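Local coordinates for Lin0012 protein (Listeria innocua, PDB 3K17) that is a GHMP-family kinase that probably phosphorylates phosphomevalonate with ATP in the mevalonate route to isopentenyl diphosphate, at residues K10-L15 against G352-T357; N36-L41 against E104-D109. All blocks are in the same frame, centred on the assembly; numbering follows the deposited sequence.

How the contacts relate
From the N terminus, strand 7-18 comes first and is paired in contact 1 with 352-357, near the C terminus, across a separation of 337 residues. Within that long loop lies the shorter one of contact 2, where strand 37-45 meets the end of strand 99-105, its segments 63 residues apart; the two loops nest and do not cross. Strands 7-18 and 37-45 are themselves neighbours, Gly13 N lying 2.8 Å from Arg37 O and Ile11 O 2.9 Å from Ile39 N. Together the contacts tie 355-357, 7-18, 37-45 and 99-105 into one mixed sheet, contact 1 adding the strand near the C terminus.

Contact 1. Residues K10-L15 against G352-T357; sequences KIPGKL and GRVQIT
Lys10 O is approached by two donors from residues 352-357: the backbone N of Gln355 at 3.1 Å, with an N-H...O angle of 166° and in the carbonyl plane, and the CA-H of Val354, whose CA lies 3.4 Å away. The return bond, Lys10 N to Gln355 O, is shorter at 2.8 Å, and its donor is tilted 24° from the carbonyl plane. Lys10 and Gln355 thus form an antiparallel hydrogen-bonded pair, their CB atoms on the same face of the sheet and 4.1 Å apart. The lysine chain then bends at its outer torsions, and NZ bonds to Thr40 OG1 on the neighbouring strand.

Towards Pro12 and Gly352 the regular pairing does not continue. Pro12, two residues on, has no N-H to give; Arg353 N hydrogen-bonds to Tyr38 OH of strand 37-45. A short C-terminal strand added beside strand 7-18 in this way suits the GHMP kinase architecture, in which the chain end returns to the N-terminal domain; Pro12 to Leu15 resemble the start of the family's first conserved motif.

Val354 spreads its two methyls over two residues of the strand. With CG1 anti to its backbone N (chi1 175°), that methyl lies beside Ile11 CD1 at 4.0 Å, the two side chains pointing the same way, while CG2 rests on Pro12 CD at 3.7 Å. Gly352, with no side chain, brings its CA to 3.9 Å from Pro12 CB. Elsewhere Ile11 packs on Val125 and Ala126 of helix 119-135.

Contact 2. Residues N36-L41 against E104-D109; sequences NRYITL and ETELID
Residues 36-41 and 104-109 run antiparallel, with Ile39 and Thr105 a non-hydrogen-bonded pair, their CA atoms 4.3 Å apart, and Thr40 and Glu104 a hydrogen-bonded pair joined by both backbone bonds. Beyond Thr105 the backbone pairing weakens and the Glu106 side chain adds a bond. Its carboxylate reaches across, and OE1 accepts Tyr38 N at 2.8 Å, on the anti side and 28° out of the carboxylate plane; the bond from Glu106 N to Tyr38 O is weak. The same OE1 sits at the edge of the Tyr38 ring, in its plane, and takes a second hydrogen bond from a water that also donates to Asn36 O. Another water bridges Arg37 NH1 and Glu106 O.

The end of the Leu107 side chain comes in against the strand: CD1 lies 3.8 Å from Ile39 CG1, the two side chains crossing at about a right angle, and CD2 comes to 3.3 Å from Arg37 O. Thr105 holds OG1 anti to its own N (chi1 177°), where it accepts Leu107 N at 2.8 Å. This ST turn lies where strand 99-105 gives way to loop, on the way to helix 119-135, whose start, as in other GHMP kinases, probably follows the glycine-rich phosphate-binding loop.

Contact 1. Residues K10-L15 against G352-T357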
loop_
_atom_site.group_PDB
_atom_site.type_symbol
_atom_site.label_atom_id
_atom_site.label_comp_id
_atom_site.label_asym_id
_atom_site.label_seq_id
_atom_site.Cartn_x
_atom_site.Cartn_y
_atom_site.Cartn_z
ATOM N N LYS A 10 -9.117 -25.440 33.292
ATOM C CA LYS A 10 -7.868 -26.102 32.960
ATOM C C LYS A 10 -8.122 -27.074 31.828
ATOM O O LYS A 10 -8.902 -28.019 31.969
ATOM C CB LYS A 10 -7.294 -26.851 34.164
ATOM C CG LYS A 10 -7.044 -25.964 35.370
ATOM C CD LYS A 10 -6.436 -26.747 36.528
ATOM C CE LYS A 10 -4.929 -26.602 36.565
ATOM N NZ LYS A 10 -4.527 -25.180 36.811
ATOM N N ILE A 11 -7.458 -26.821 30.704
ATOM C CA ILE A 11 -7.579 -27.650 29.517
ATOM C C ILE A 11 -6.282 -28.417 29.332
ATOM O O ILE A 11 -5.180 -27.834 29.286
ATOM C CB ILE A 11 -7.843 -26.794 28.256
ATOM C CG1 ILE A 11 -9.084 -25.924 28.467
ATOM C CG2 ILE A 11 -8.026 -27.690 27.049
ATOM C CD1 ILE A 11 -10.349 -26.709 28.882
ATOM N N PRO A 12 -6.389 -29.747 29.226
ATOM C CA PRO A 12 -5.216 -30.598 29.049
ATOM C C PRO A 12 -4.670 -30.514 27.629
ATOM O O PRO A 12 -5.407 -30.198 26.693
ATOM C CB PRO A 12 -5.759 -31.986 29.369
ATOM C CG PRO A 12 -7.155 -31.913 28.783
ATOM C CD PRO A 12 -7.632 -30.544 29.243
ATOM N N GLY A 13 -3.375 -30.784 27.488
ATOM C CA GLY A 13 -2.746 -30.791 26.181
ATOM C C GLY A 13 -3.122 -32.106 25.516
ATOM O O GLY A 13 -3.794 -32.935 26.132
ATOM N N LYS A 14 -2.680 -32.318 24.281
ATOM C CA LYS A 14 -3.032 -33.536 23.559
ATOM C C LYS A 14 -1.849 -34.190 22.871
ATOM O O LYS A 14 -0.841 -33.550 22.588
ATOM C CB LYS A 14 -4.089 -33.221 22.496
ATOM C CG LYS A 14 -3.546 -32.351 21.336
ATOM C CD LYS A 14 -3.028 -33.193 20.156
ATOM C CE LYS A 14 -2.000 -32.436 19.306
ATOM N NZ LYS A 14 -0.660 -32.391 19.990
ATOM N N LEU A 15 -2.008 -35.474 22.583
ATOM C CA LEU A 15 -0.997 -36.251 21.892
ATOM C C LEU A 15 -1.676 -37.256 20.982
ATOM O O LEU A 15 -2.486 -38.063 21.443
ATOM C CB LEU A 15 -0.114 -37.007 22.893
ATOM C CG LEU A 15 1.021 -36.217 23.551
ATOM C CD1 LEU A 15 1.710 -37.072 24.600
ATOM C CD2 LEU A 15 2.017 -35.776 22.467
ATOM N N GLY A 352 -4.831 -36.719 30.971
ATOM C CA GLY A 352 -5.323 -35.391 31.309
ATOM C C GLY A 352 -6.845 -35.319 31.363
ATOM O O GLY A 352 -7.532 -36.048 30.651
ATOM N N ARG A 353 -7.370 -34.446 32.214
ATOM C CA ARG A 353 -8.814 -34.266 32.348
ATOM C C ARG A 353 -9.140 -32.788 32.508
ATOM O O ARG A 353 -8.437 -32.065 33.213
ATOM C CB ARG A 353 -9.349 -34.999 33.585
ATOM C CG ARG A 353 -8.905 -36.440 33.741
ATOM C CD ARG A 353 -9.538 -37.363 32.717
ATOM N NE ARG A 353 -9.360 -38.759 33.109
ATOM C CZ ARG A 353 -9.764 -39.796 32.386
ATOM N NH1 ARG A 353 -10.371 -39.596 31.225
ATOM N NH2 ARG A 353 -9.568 -41.033 32.829
ATOM N N VAL A 354 -10.213 -32.348 31.863
ATOM C CA VAL A 354 -10.652 -30.967 31.965
ATOM C C VAL A 354 -11.115 -30.707 33.398
ATOM O O VAL A 354 -11.850 -31.502 33.978
ATOM C CB VAL A 354 -11.816 -30.676 30.993
ATOM C CG1 VAL A 354 -12.348 -29.260 31.215
ATOM C CG2 VAL A 354 -11.340 -30.846 29.549
ATOM N N GLN A 355 -10.662 -29.599 33.968
ATOM C CA GLN A 355 -11.028 -29.227 35.329
ATOM C C GLN A 355 -11.578 -27.804 35.320
ATOM O O GLN A 355 -10.849 -26.847 35.046
ATOM C CB GLN A 355 -9.800 -29.313 36.242
ATOM C CG GLN A 355 -9.197 -30.708 36.327
ATOM C CD GLN A 355 -7.740 -30.698 36.744
ATOM O OE1 GLN A 355 -6.874 -31.172 36.007
ATOM N NE2 GLN A 355 -7.460 -30.159 37.926
ATOM N N ILE A 356 -12.868 -27.678 35.613
ATOM C CA ILE A 356 -13.540 -26.383 35.647
ATOM C C ILE A 356 -14.083 -26.125 37.044
ATOM O O ILE A 356 -15.011 -26.795 37.487
ATOM C CB ILE A 356 -14.716 -26.341 34.653
ATOM C CG1 ILE A 356 -14.191 -26.515 33.228
ATOM C CG2 ILE A 356 -15.479 -25.029 34.793
ATOM C CD1 ILE A 356 -15.272 -26.516 32.182
ATOM N N THR A 357 -13.510 -25.153 37.737
ATOM C CA THR A 357 -13.962 -24.845 39.083
ATOM C C THR A 357 -14.330 -23.378 39.239
ATOM O O THR A 357 -13.553 -22.491 38.887
ATOM C CB THR A 357 -12.885 -25.219 40.117
ATOM O OG1 THR A 357 -11.710 -24.429 39.903
ATOM C CG2 THR A 357 -12.523 -26.693 39.988
#

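Contact 2. Residues N36-L41 against E104-D109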
loop_
_atom_site.group_PDB
_atom_site.type_symbol
_atom_site.label_atom_id
_atom_site.label_comp_id
_atom_site.label_asym_id
_atom_site.label_seq_id
_atom_site.Cartn_x
_atom_site.Cartn_y
_atom_site.Cartn_z
ATOM N N ASN A 36 -1.451 -34.706 31.190
ATOM C CA ASN A 36 -1.469 -34.024 32.472
ATOM C C ASN A 36 -0.675 -32.705 32.502
ATOM O O ASN A 36 0.025 -32.411 33.474
ATOM C CB ASN A 36 -0.943 -34.983 33.547
ATOM C CG ASN A 36 0.442 -35.516 33.224
ATOM O OD1 ASN A 36 0.707 -35.964 32.107
ATOM N ND2 ASN A 36 1.332 -35.475 34.204
ATOM N N ARG A 37 -0.791 -31.916 31.436
ATOM C CA ARG A 37 -0.120 -30.611 31.332
ATOM C C ARG A 37 -1.212 -29.714 30.777
ATOM O O ARG A 37 -1.853 -30.041 29.778
ATOM C CB ARG A 37 1.100 -30.710 30.417
ATOM C CG ARG A 37 2.178 -31.594 31.054
ATOM C CD ARG A 37 3.292 -32.025 30.116
ATOM N NE ARG A 37 4.040 -33.113 30.742
ATOM C CZ ARG A 37 4.894 -32.966 31.750
ATOM N NH1 ARG A 37 5.144 -31.761 32.249
ATOM N NH2 ARG A 37 5.451 -34.035 32.305
ATOM N N TYR A 38 -1.419 -28.581 31.434
ATOM C CA TYR A 38 -2.528 -27.716 31.091
ATOM C C TYR A 38 -2.315 -26.263 30.712
ATOM O O TYR A 38 -1.291 -25.637 31.001
ATOM C CB TYR A 38 -3.511 -27.715 32.271
ATOM C CG TYR A 38 -3.973 -29.091 32.700
ATOM C CD1 TYR A 38 -5.197 -29.596 32.264
ATOM C CD2 TYR A 38 -3.155 -29.911 33.485
ATOM C CE1 TYR A 38 -5.601 -30.872 32.584
ATOM C CE2 TYR A 38 -3.552 -31.213 33.815
ATOM C CZ TYR A 38 -4.781 -31.679 33.355
ATOM O OH TYR A 38 -5.206 -32.949 33.650
ATOM N N ILE A 39 -3.345 -25.749 30.059
ATOM C CA ILE A 39 -3.439 -24.352 29.732
ATOM C C ILE A 39 -4.478 -23.991 30.793
ATOM O O ILE A 39 -5.441 -24.745 31.003
ATOM C CB ILE A 39 -4.000 -24.127 28.310
ATOM C CG1 ILE A 39 -2.822 -24.026 27.325
ATOM C CG2 ILE A 39 -4.878 -22.874 28.284
ATOM C CD1 ILE A 39 -3.212 -23.818 25.893
ATOM N N THR A 40 -4.268 -22.884 31.499
ATOM C CA THR A 40 -5.205 -22.463 32.536
ATOM C C THR A 40 -5.777 -21.096 32.196
ATOM O O THR A 40 -5.032 -20.138 31.998
ATOM C CB THR A 40 -4.512 -22.374 33.913
ATOM O OG1 THR A 40 -3.983 -23.656 34.260
ATOM C CG2 THR A 40 -5.500 -21.938 34.990
ATOM N N LEU A 41 -7.098 -21.009 32.114
ATOM C CA LEU A 41 -7.750 -19.739 31.816
ATOM C C LEU A 41 -8.561 -19.310 33.044
ATOM O O LEU A 41 -9.479 -20.016 33.470
ATOM C CB LEU A 41 -8.665 -19.887 30.587
ATOM C CG LEU A 41 -9.182 -18.574 29.990
ATOM C CD1 LEU A 41 -9.677 -18.800 28.578
ATOM C CD2 LEU A 41 -10.293 -17.995 30.872
ATOM N N GLU A 104 -2.647 -18.979 31.070
ATOM C CA GLU A 104 -1.300 -19.393 31.450
ATOM C C GLU A 104 -1.087 -20.749 30.795
ATOM O O GLU A 104 -2.058 -21.421 30.448
ATOM C CB GLU A 104 -1.179 -19.550 32.968
ATOM C CG GLU A 104 -1.419 -18.286 33.777
ATOM C CD GLU A 104 -1.594 -18.590 35.265
ATOM O OE1 GLU A 104 -2.613 -19.225 35.643
ATOM O OE2 GLU A 104 -0.706 -18.206 36.055
ATOM N N THR A 105 0.166 -21.169 30.648
ATOM C CA THR A 105 0.437 -22.460 30.020
ATOM C C THR A 105 1.531 -23.307 30.669
ATOM O O THR A 105 2.465 -22.781 31.271
ATOM C CB THR A 105 0.816 -22.275 28.540
ATOM O OG1 THR A 105 1.149 -23.546 27.969
ATOM C CG2 THR A 105 2.020 -21.328 28.412
ATOM N N GLU A 106 1.395 -24.625 30.524
ATOM C CA GLU A 106 2.362 -25.598 31.024
ATOM C C GLU A 106 2.727 -26.449 29.812
ATOM O O GLU A 106 3.388 -27.477 29.936
ATOM C CB GLU A 106 1.746 -26.526 32.085
ATOM C CG GLU A 106 0.952 -25.852 33.196
ATOM C CD GLU A 106 0.410 -26.867 34.223
ATOM O OE1 GLU A 106 -0.004 -27.981 33.823
ATOM O OE2 GLU A 106 0.391 -26.540 35.427
ATOM N N LEU A 107 2.281 -26.026 28.636
ATOM C CA LEU A 107 2.551 -26.795 27.424
ATOM C C LEU A 107 3.877 -26.409 26.784
ATOM O O LEU A 107 4.134 -26.727 25.620
ATOM C CB LEU A 107 1.410 -26.621 26.420
ATOM C CG LEU A 107 0.008 -26.945 26.952
ATOM C CD1 LEU A 107 -0.962 -27.021 25.797
ATOM C CD2 LEU A 107 0.029 -28.281 27.710
ATOM N N ILE A 108 4.720 -25.729 27.554
ATOM C CA ILE A 108 6.024 -25.315 27.054
ATOM C C ILE A 108 7.141 -25.781 27.972
ATOM O O ILE A 108 6.952 -25.969 29.173
ATOM C CB ILE A 108 6.135 -23.785 26.926
ATOM C CG1 ILE A 108 5.927 -23.144 28.298
ATOM C CG2 ILE A 108 5.134 -23.270 25.902
ATOM C CD1 ILE A 108 6.075 -21.625 28.302
ATOM N N ASP A 109 8.315 -25.959 27.386
ATOM C CA ASP A 109 9.486 -26.393 28.126
ATOM C C ASP A 109 10.068 -25.213 28.927
ATOM O O ASP A 109 9.716 -24.054 28.702
ATOM C CB ASP A 109 10.517 -26.920 27.127
ATOM C CG ASP A 109 11.789 -27.369 27.787
ATOM O OD1 ASP A 109 11.767 -28.411 28.472
ATOM O OD2 ASP A 109 12.811 -26.675 27.618
HETATM O O HOH W 1 0.054 -30.474 35.352
HETATM O O HOH W 2 4.473 -28.935 31.745
#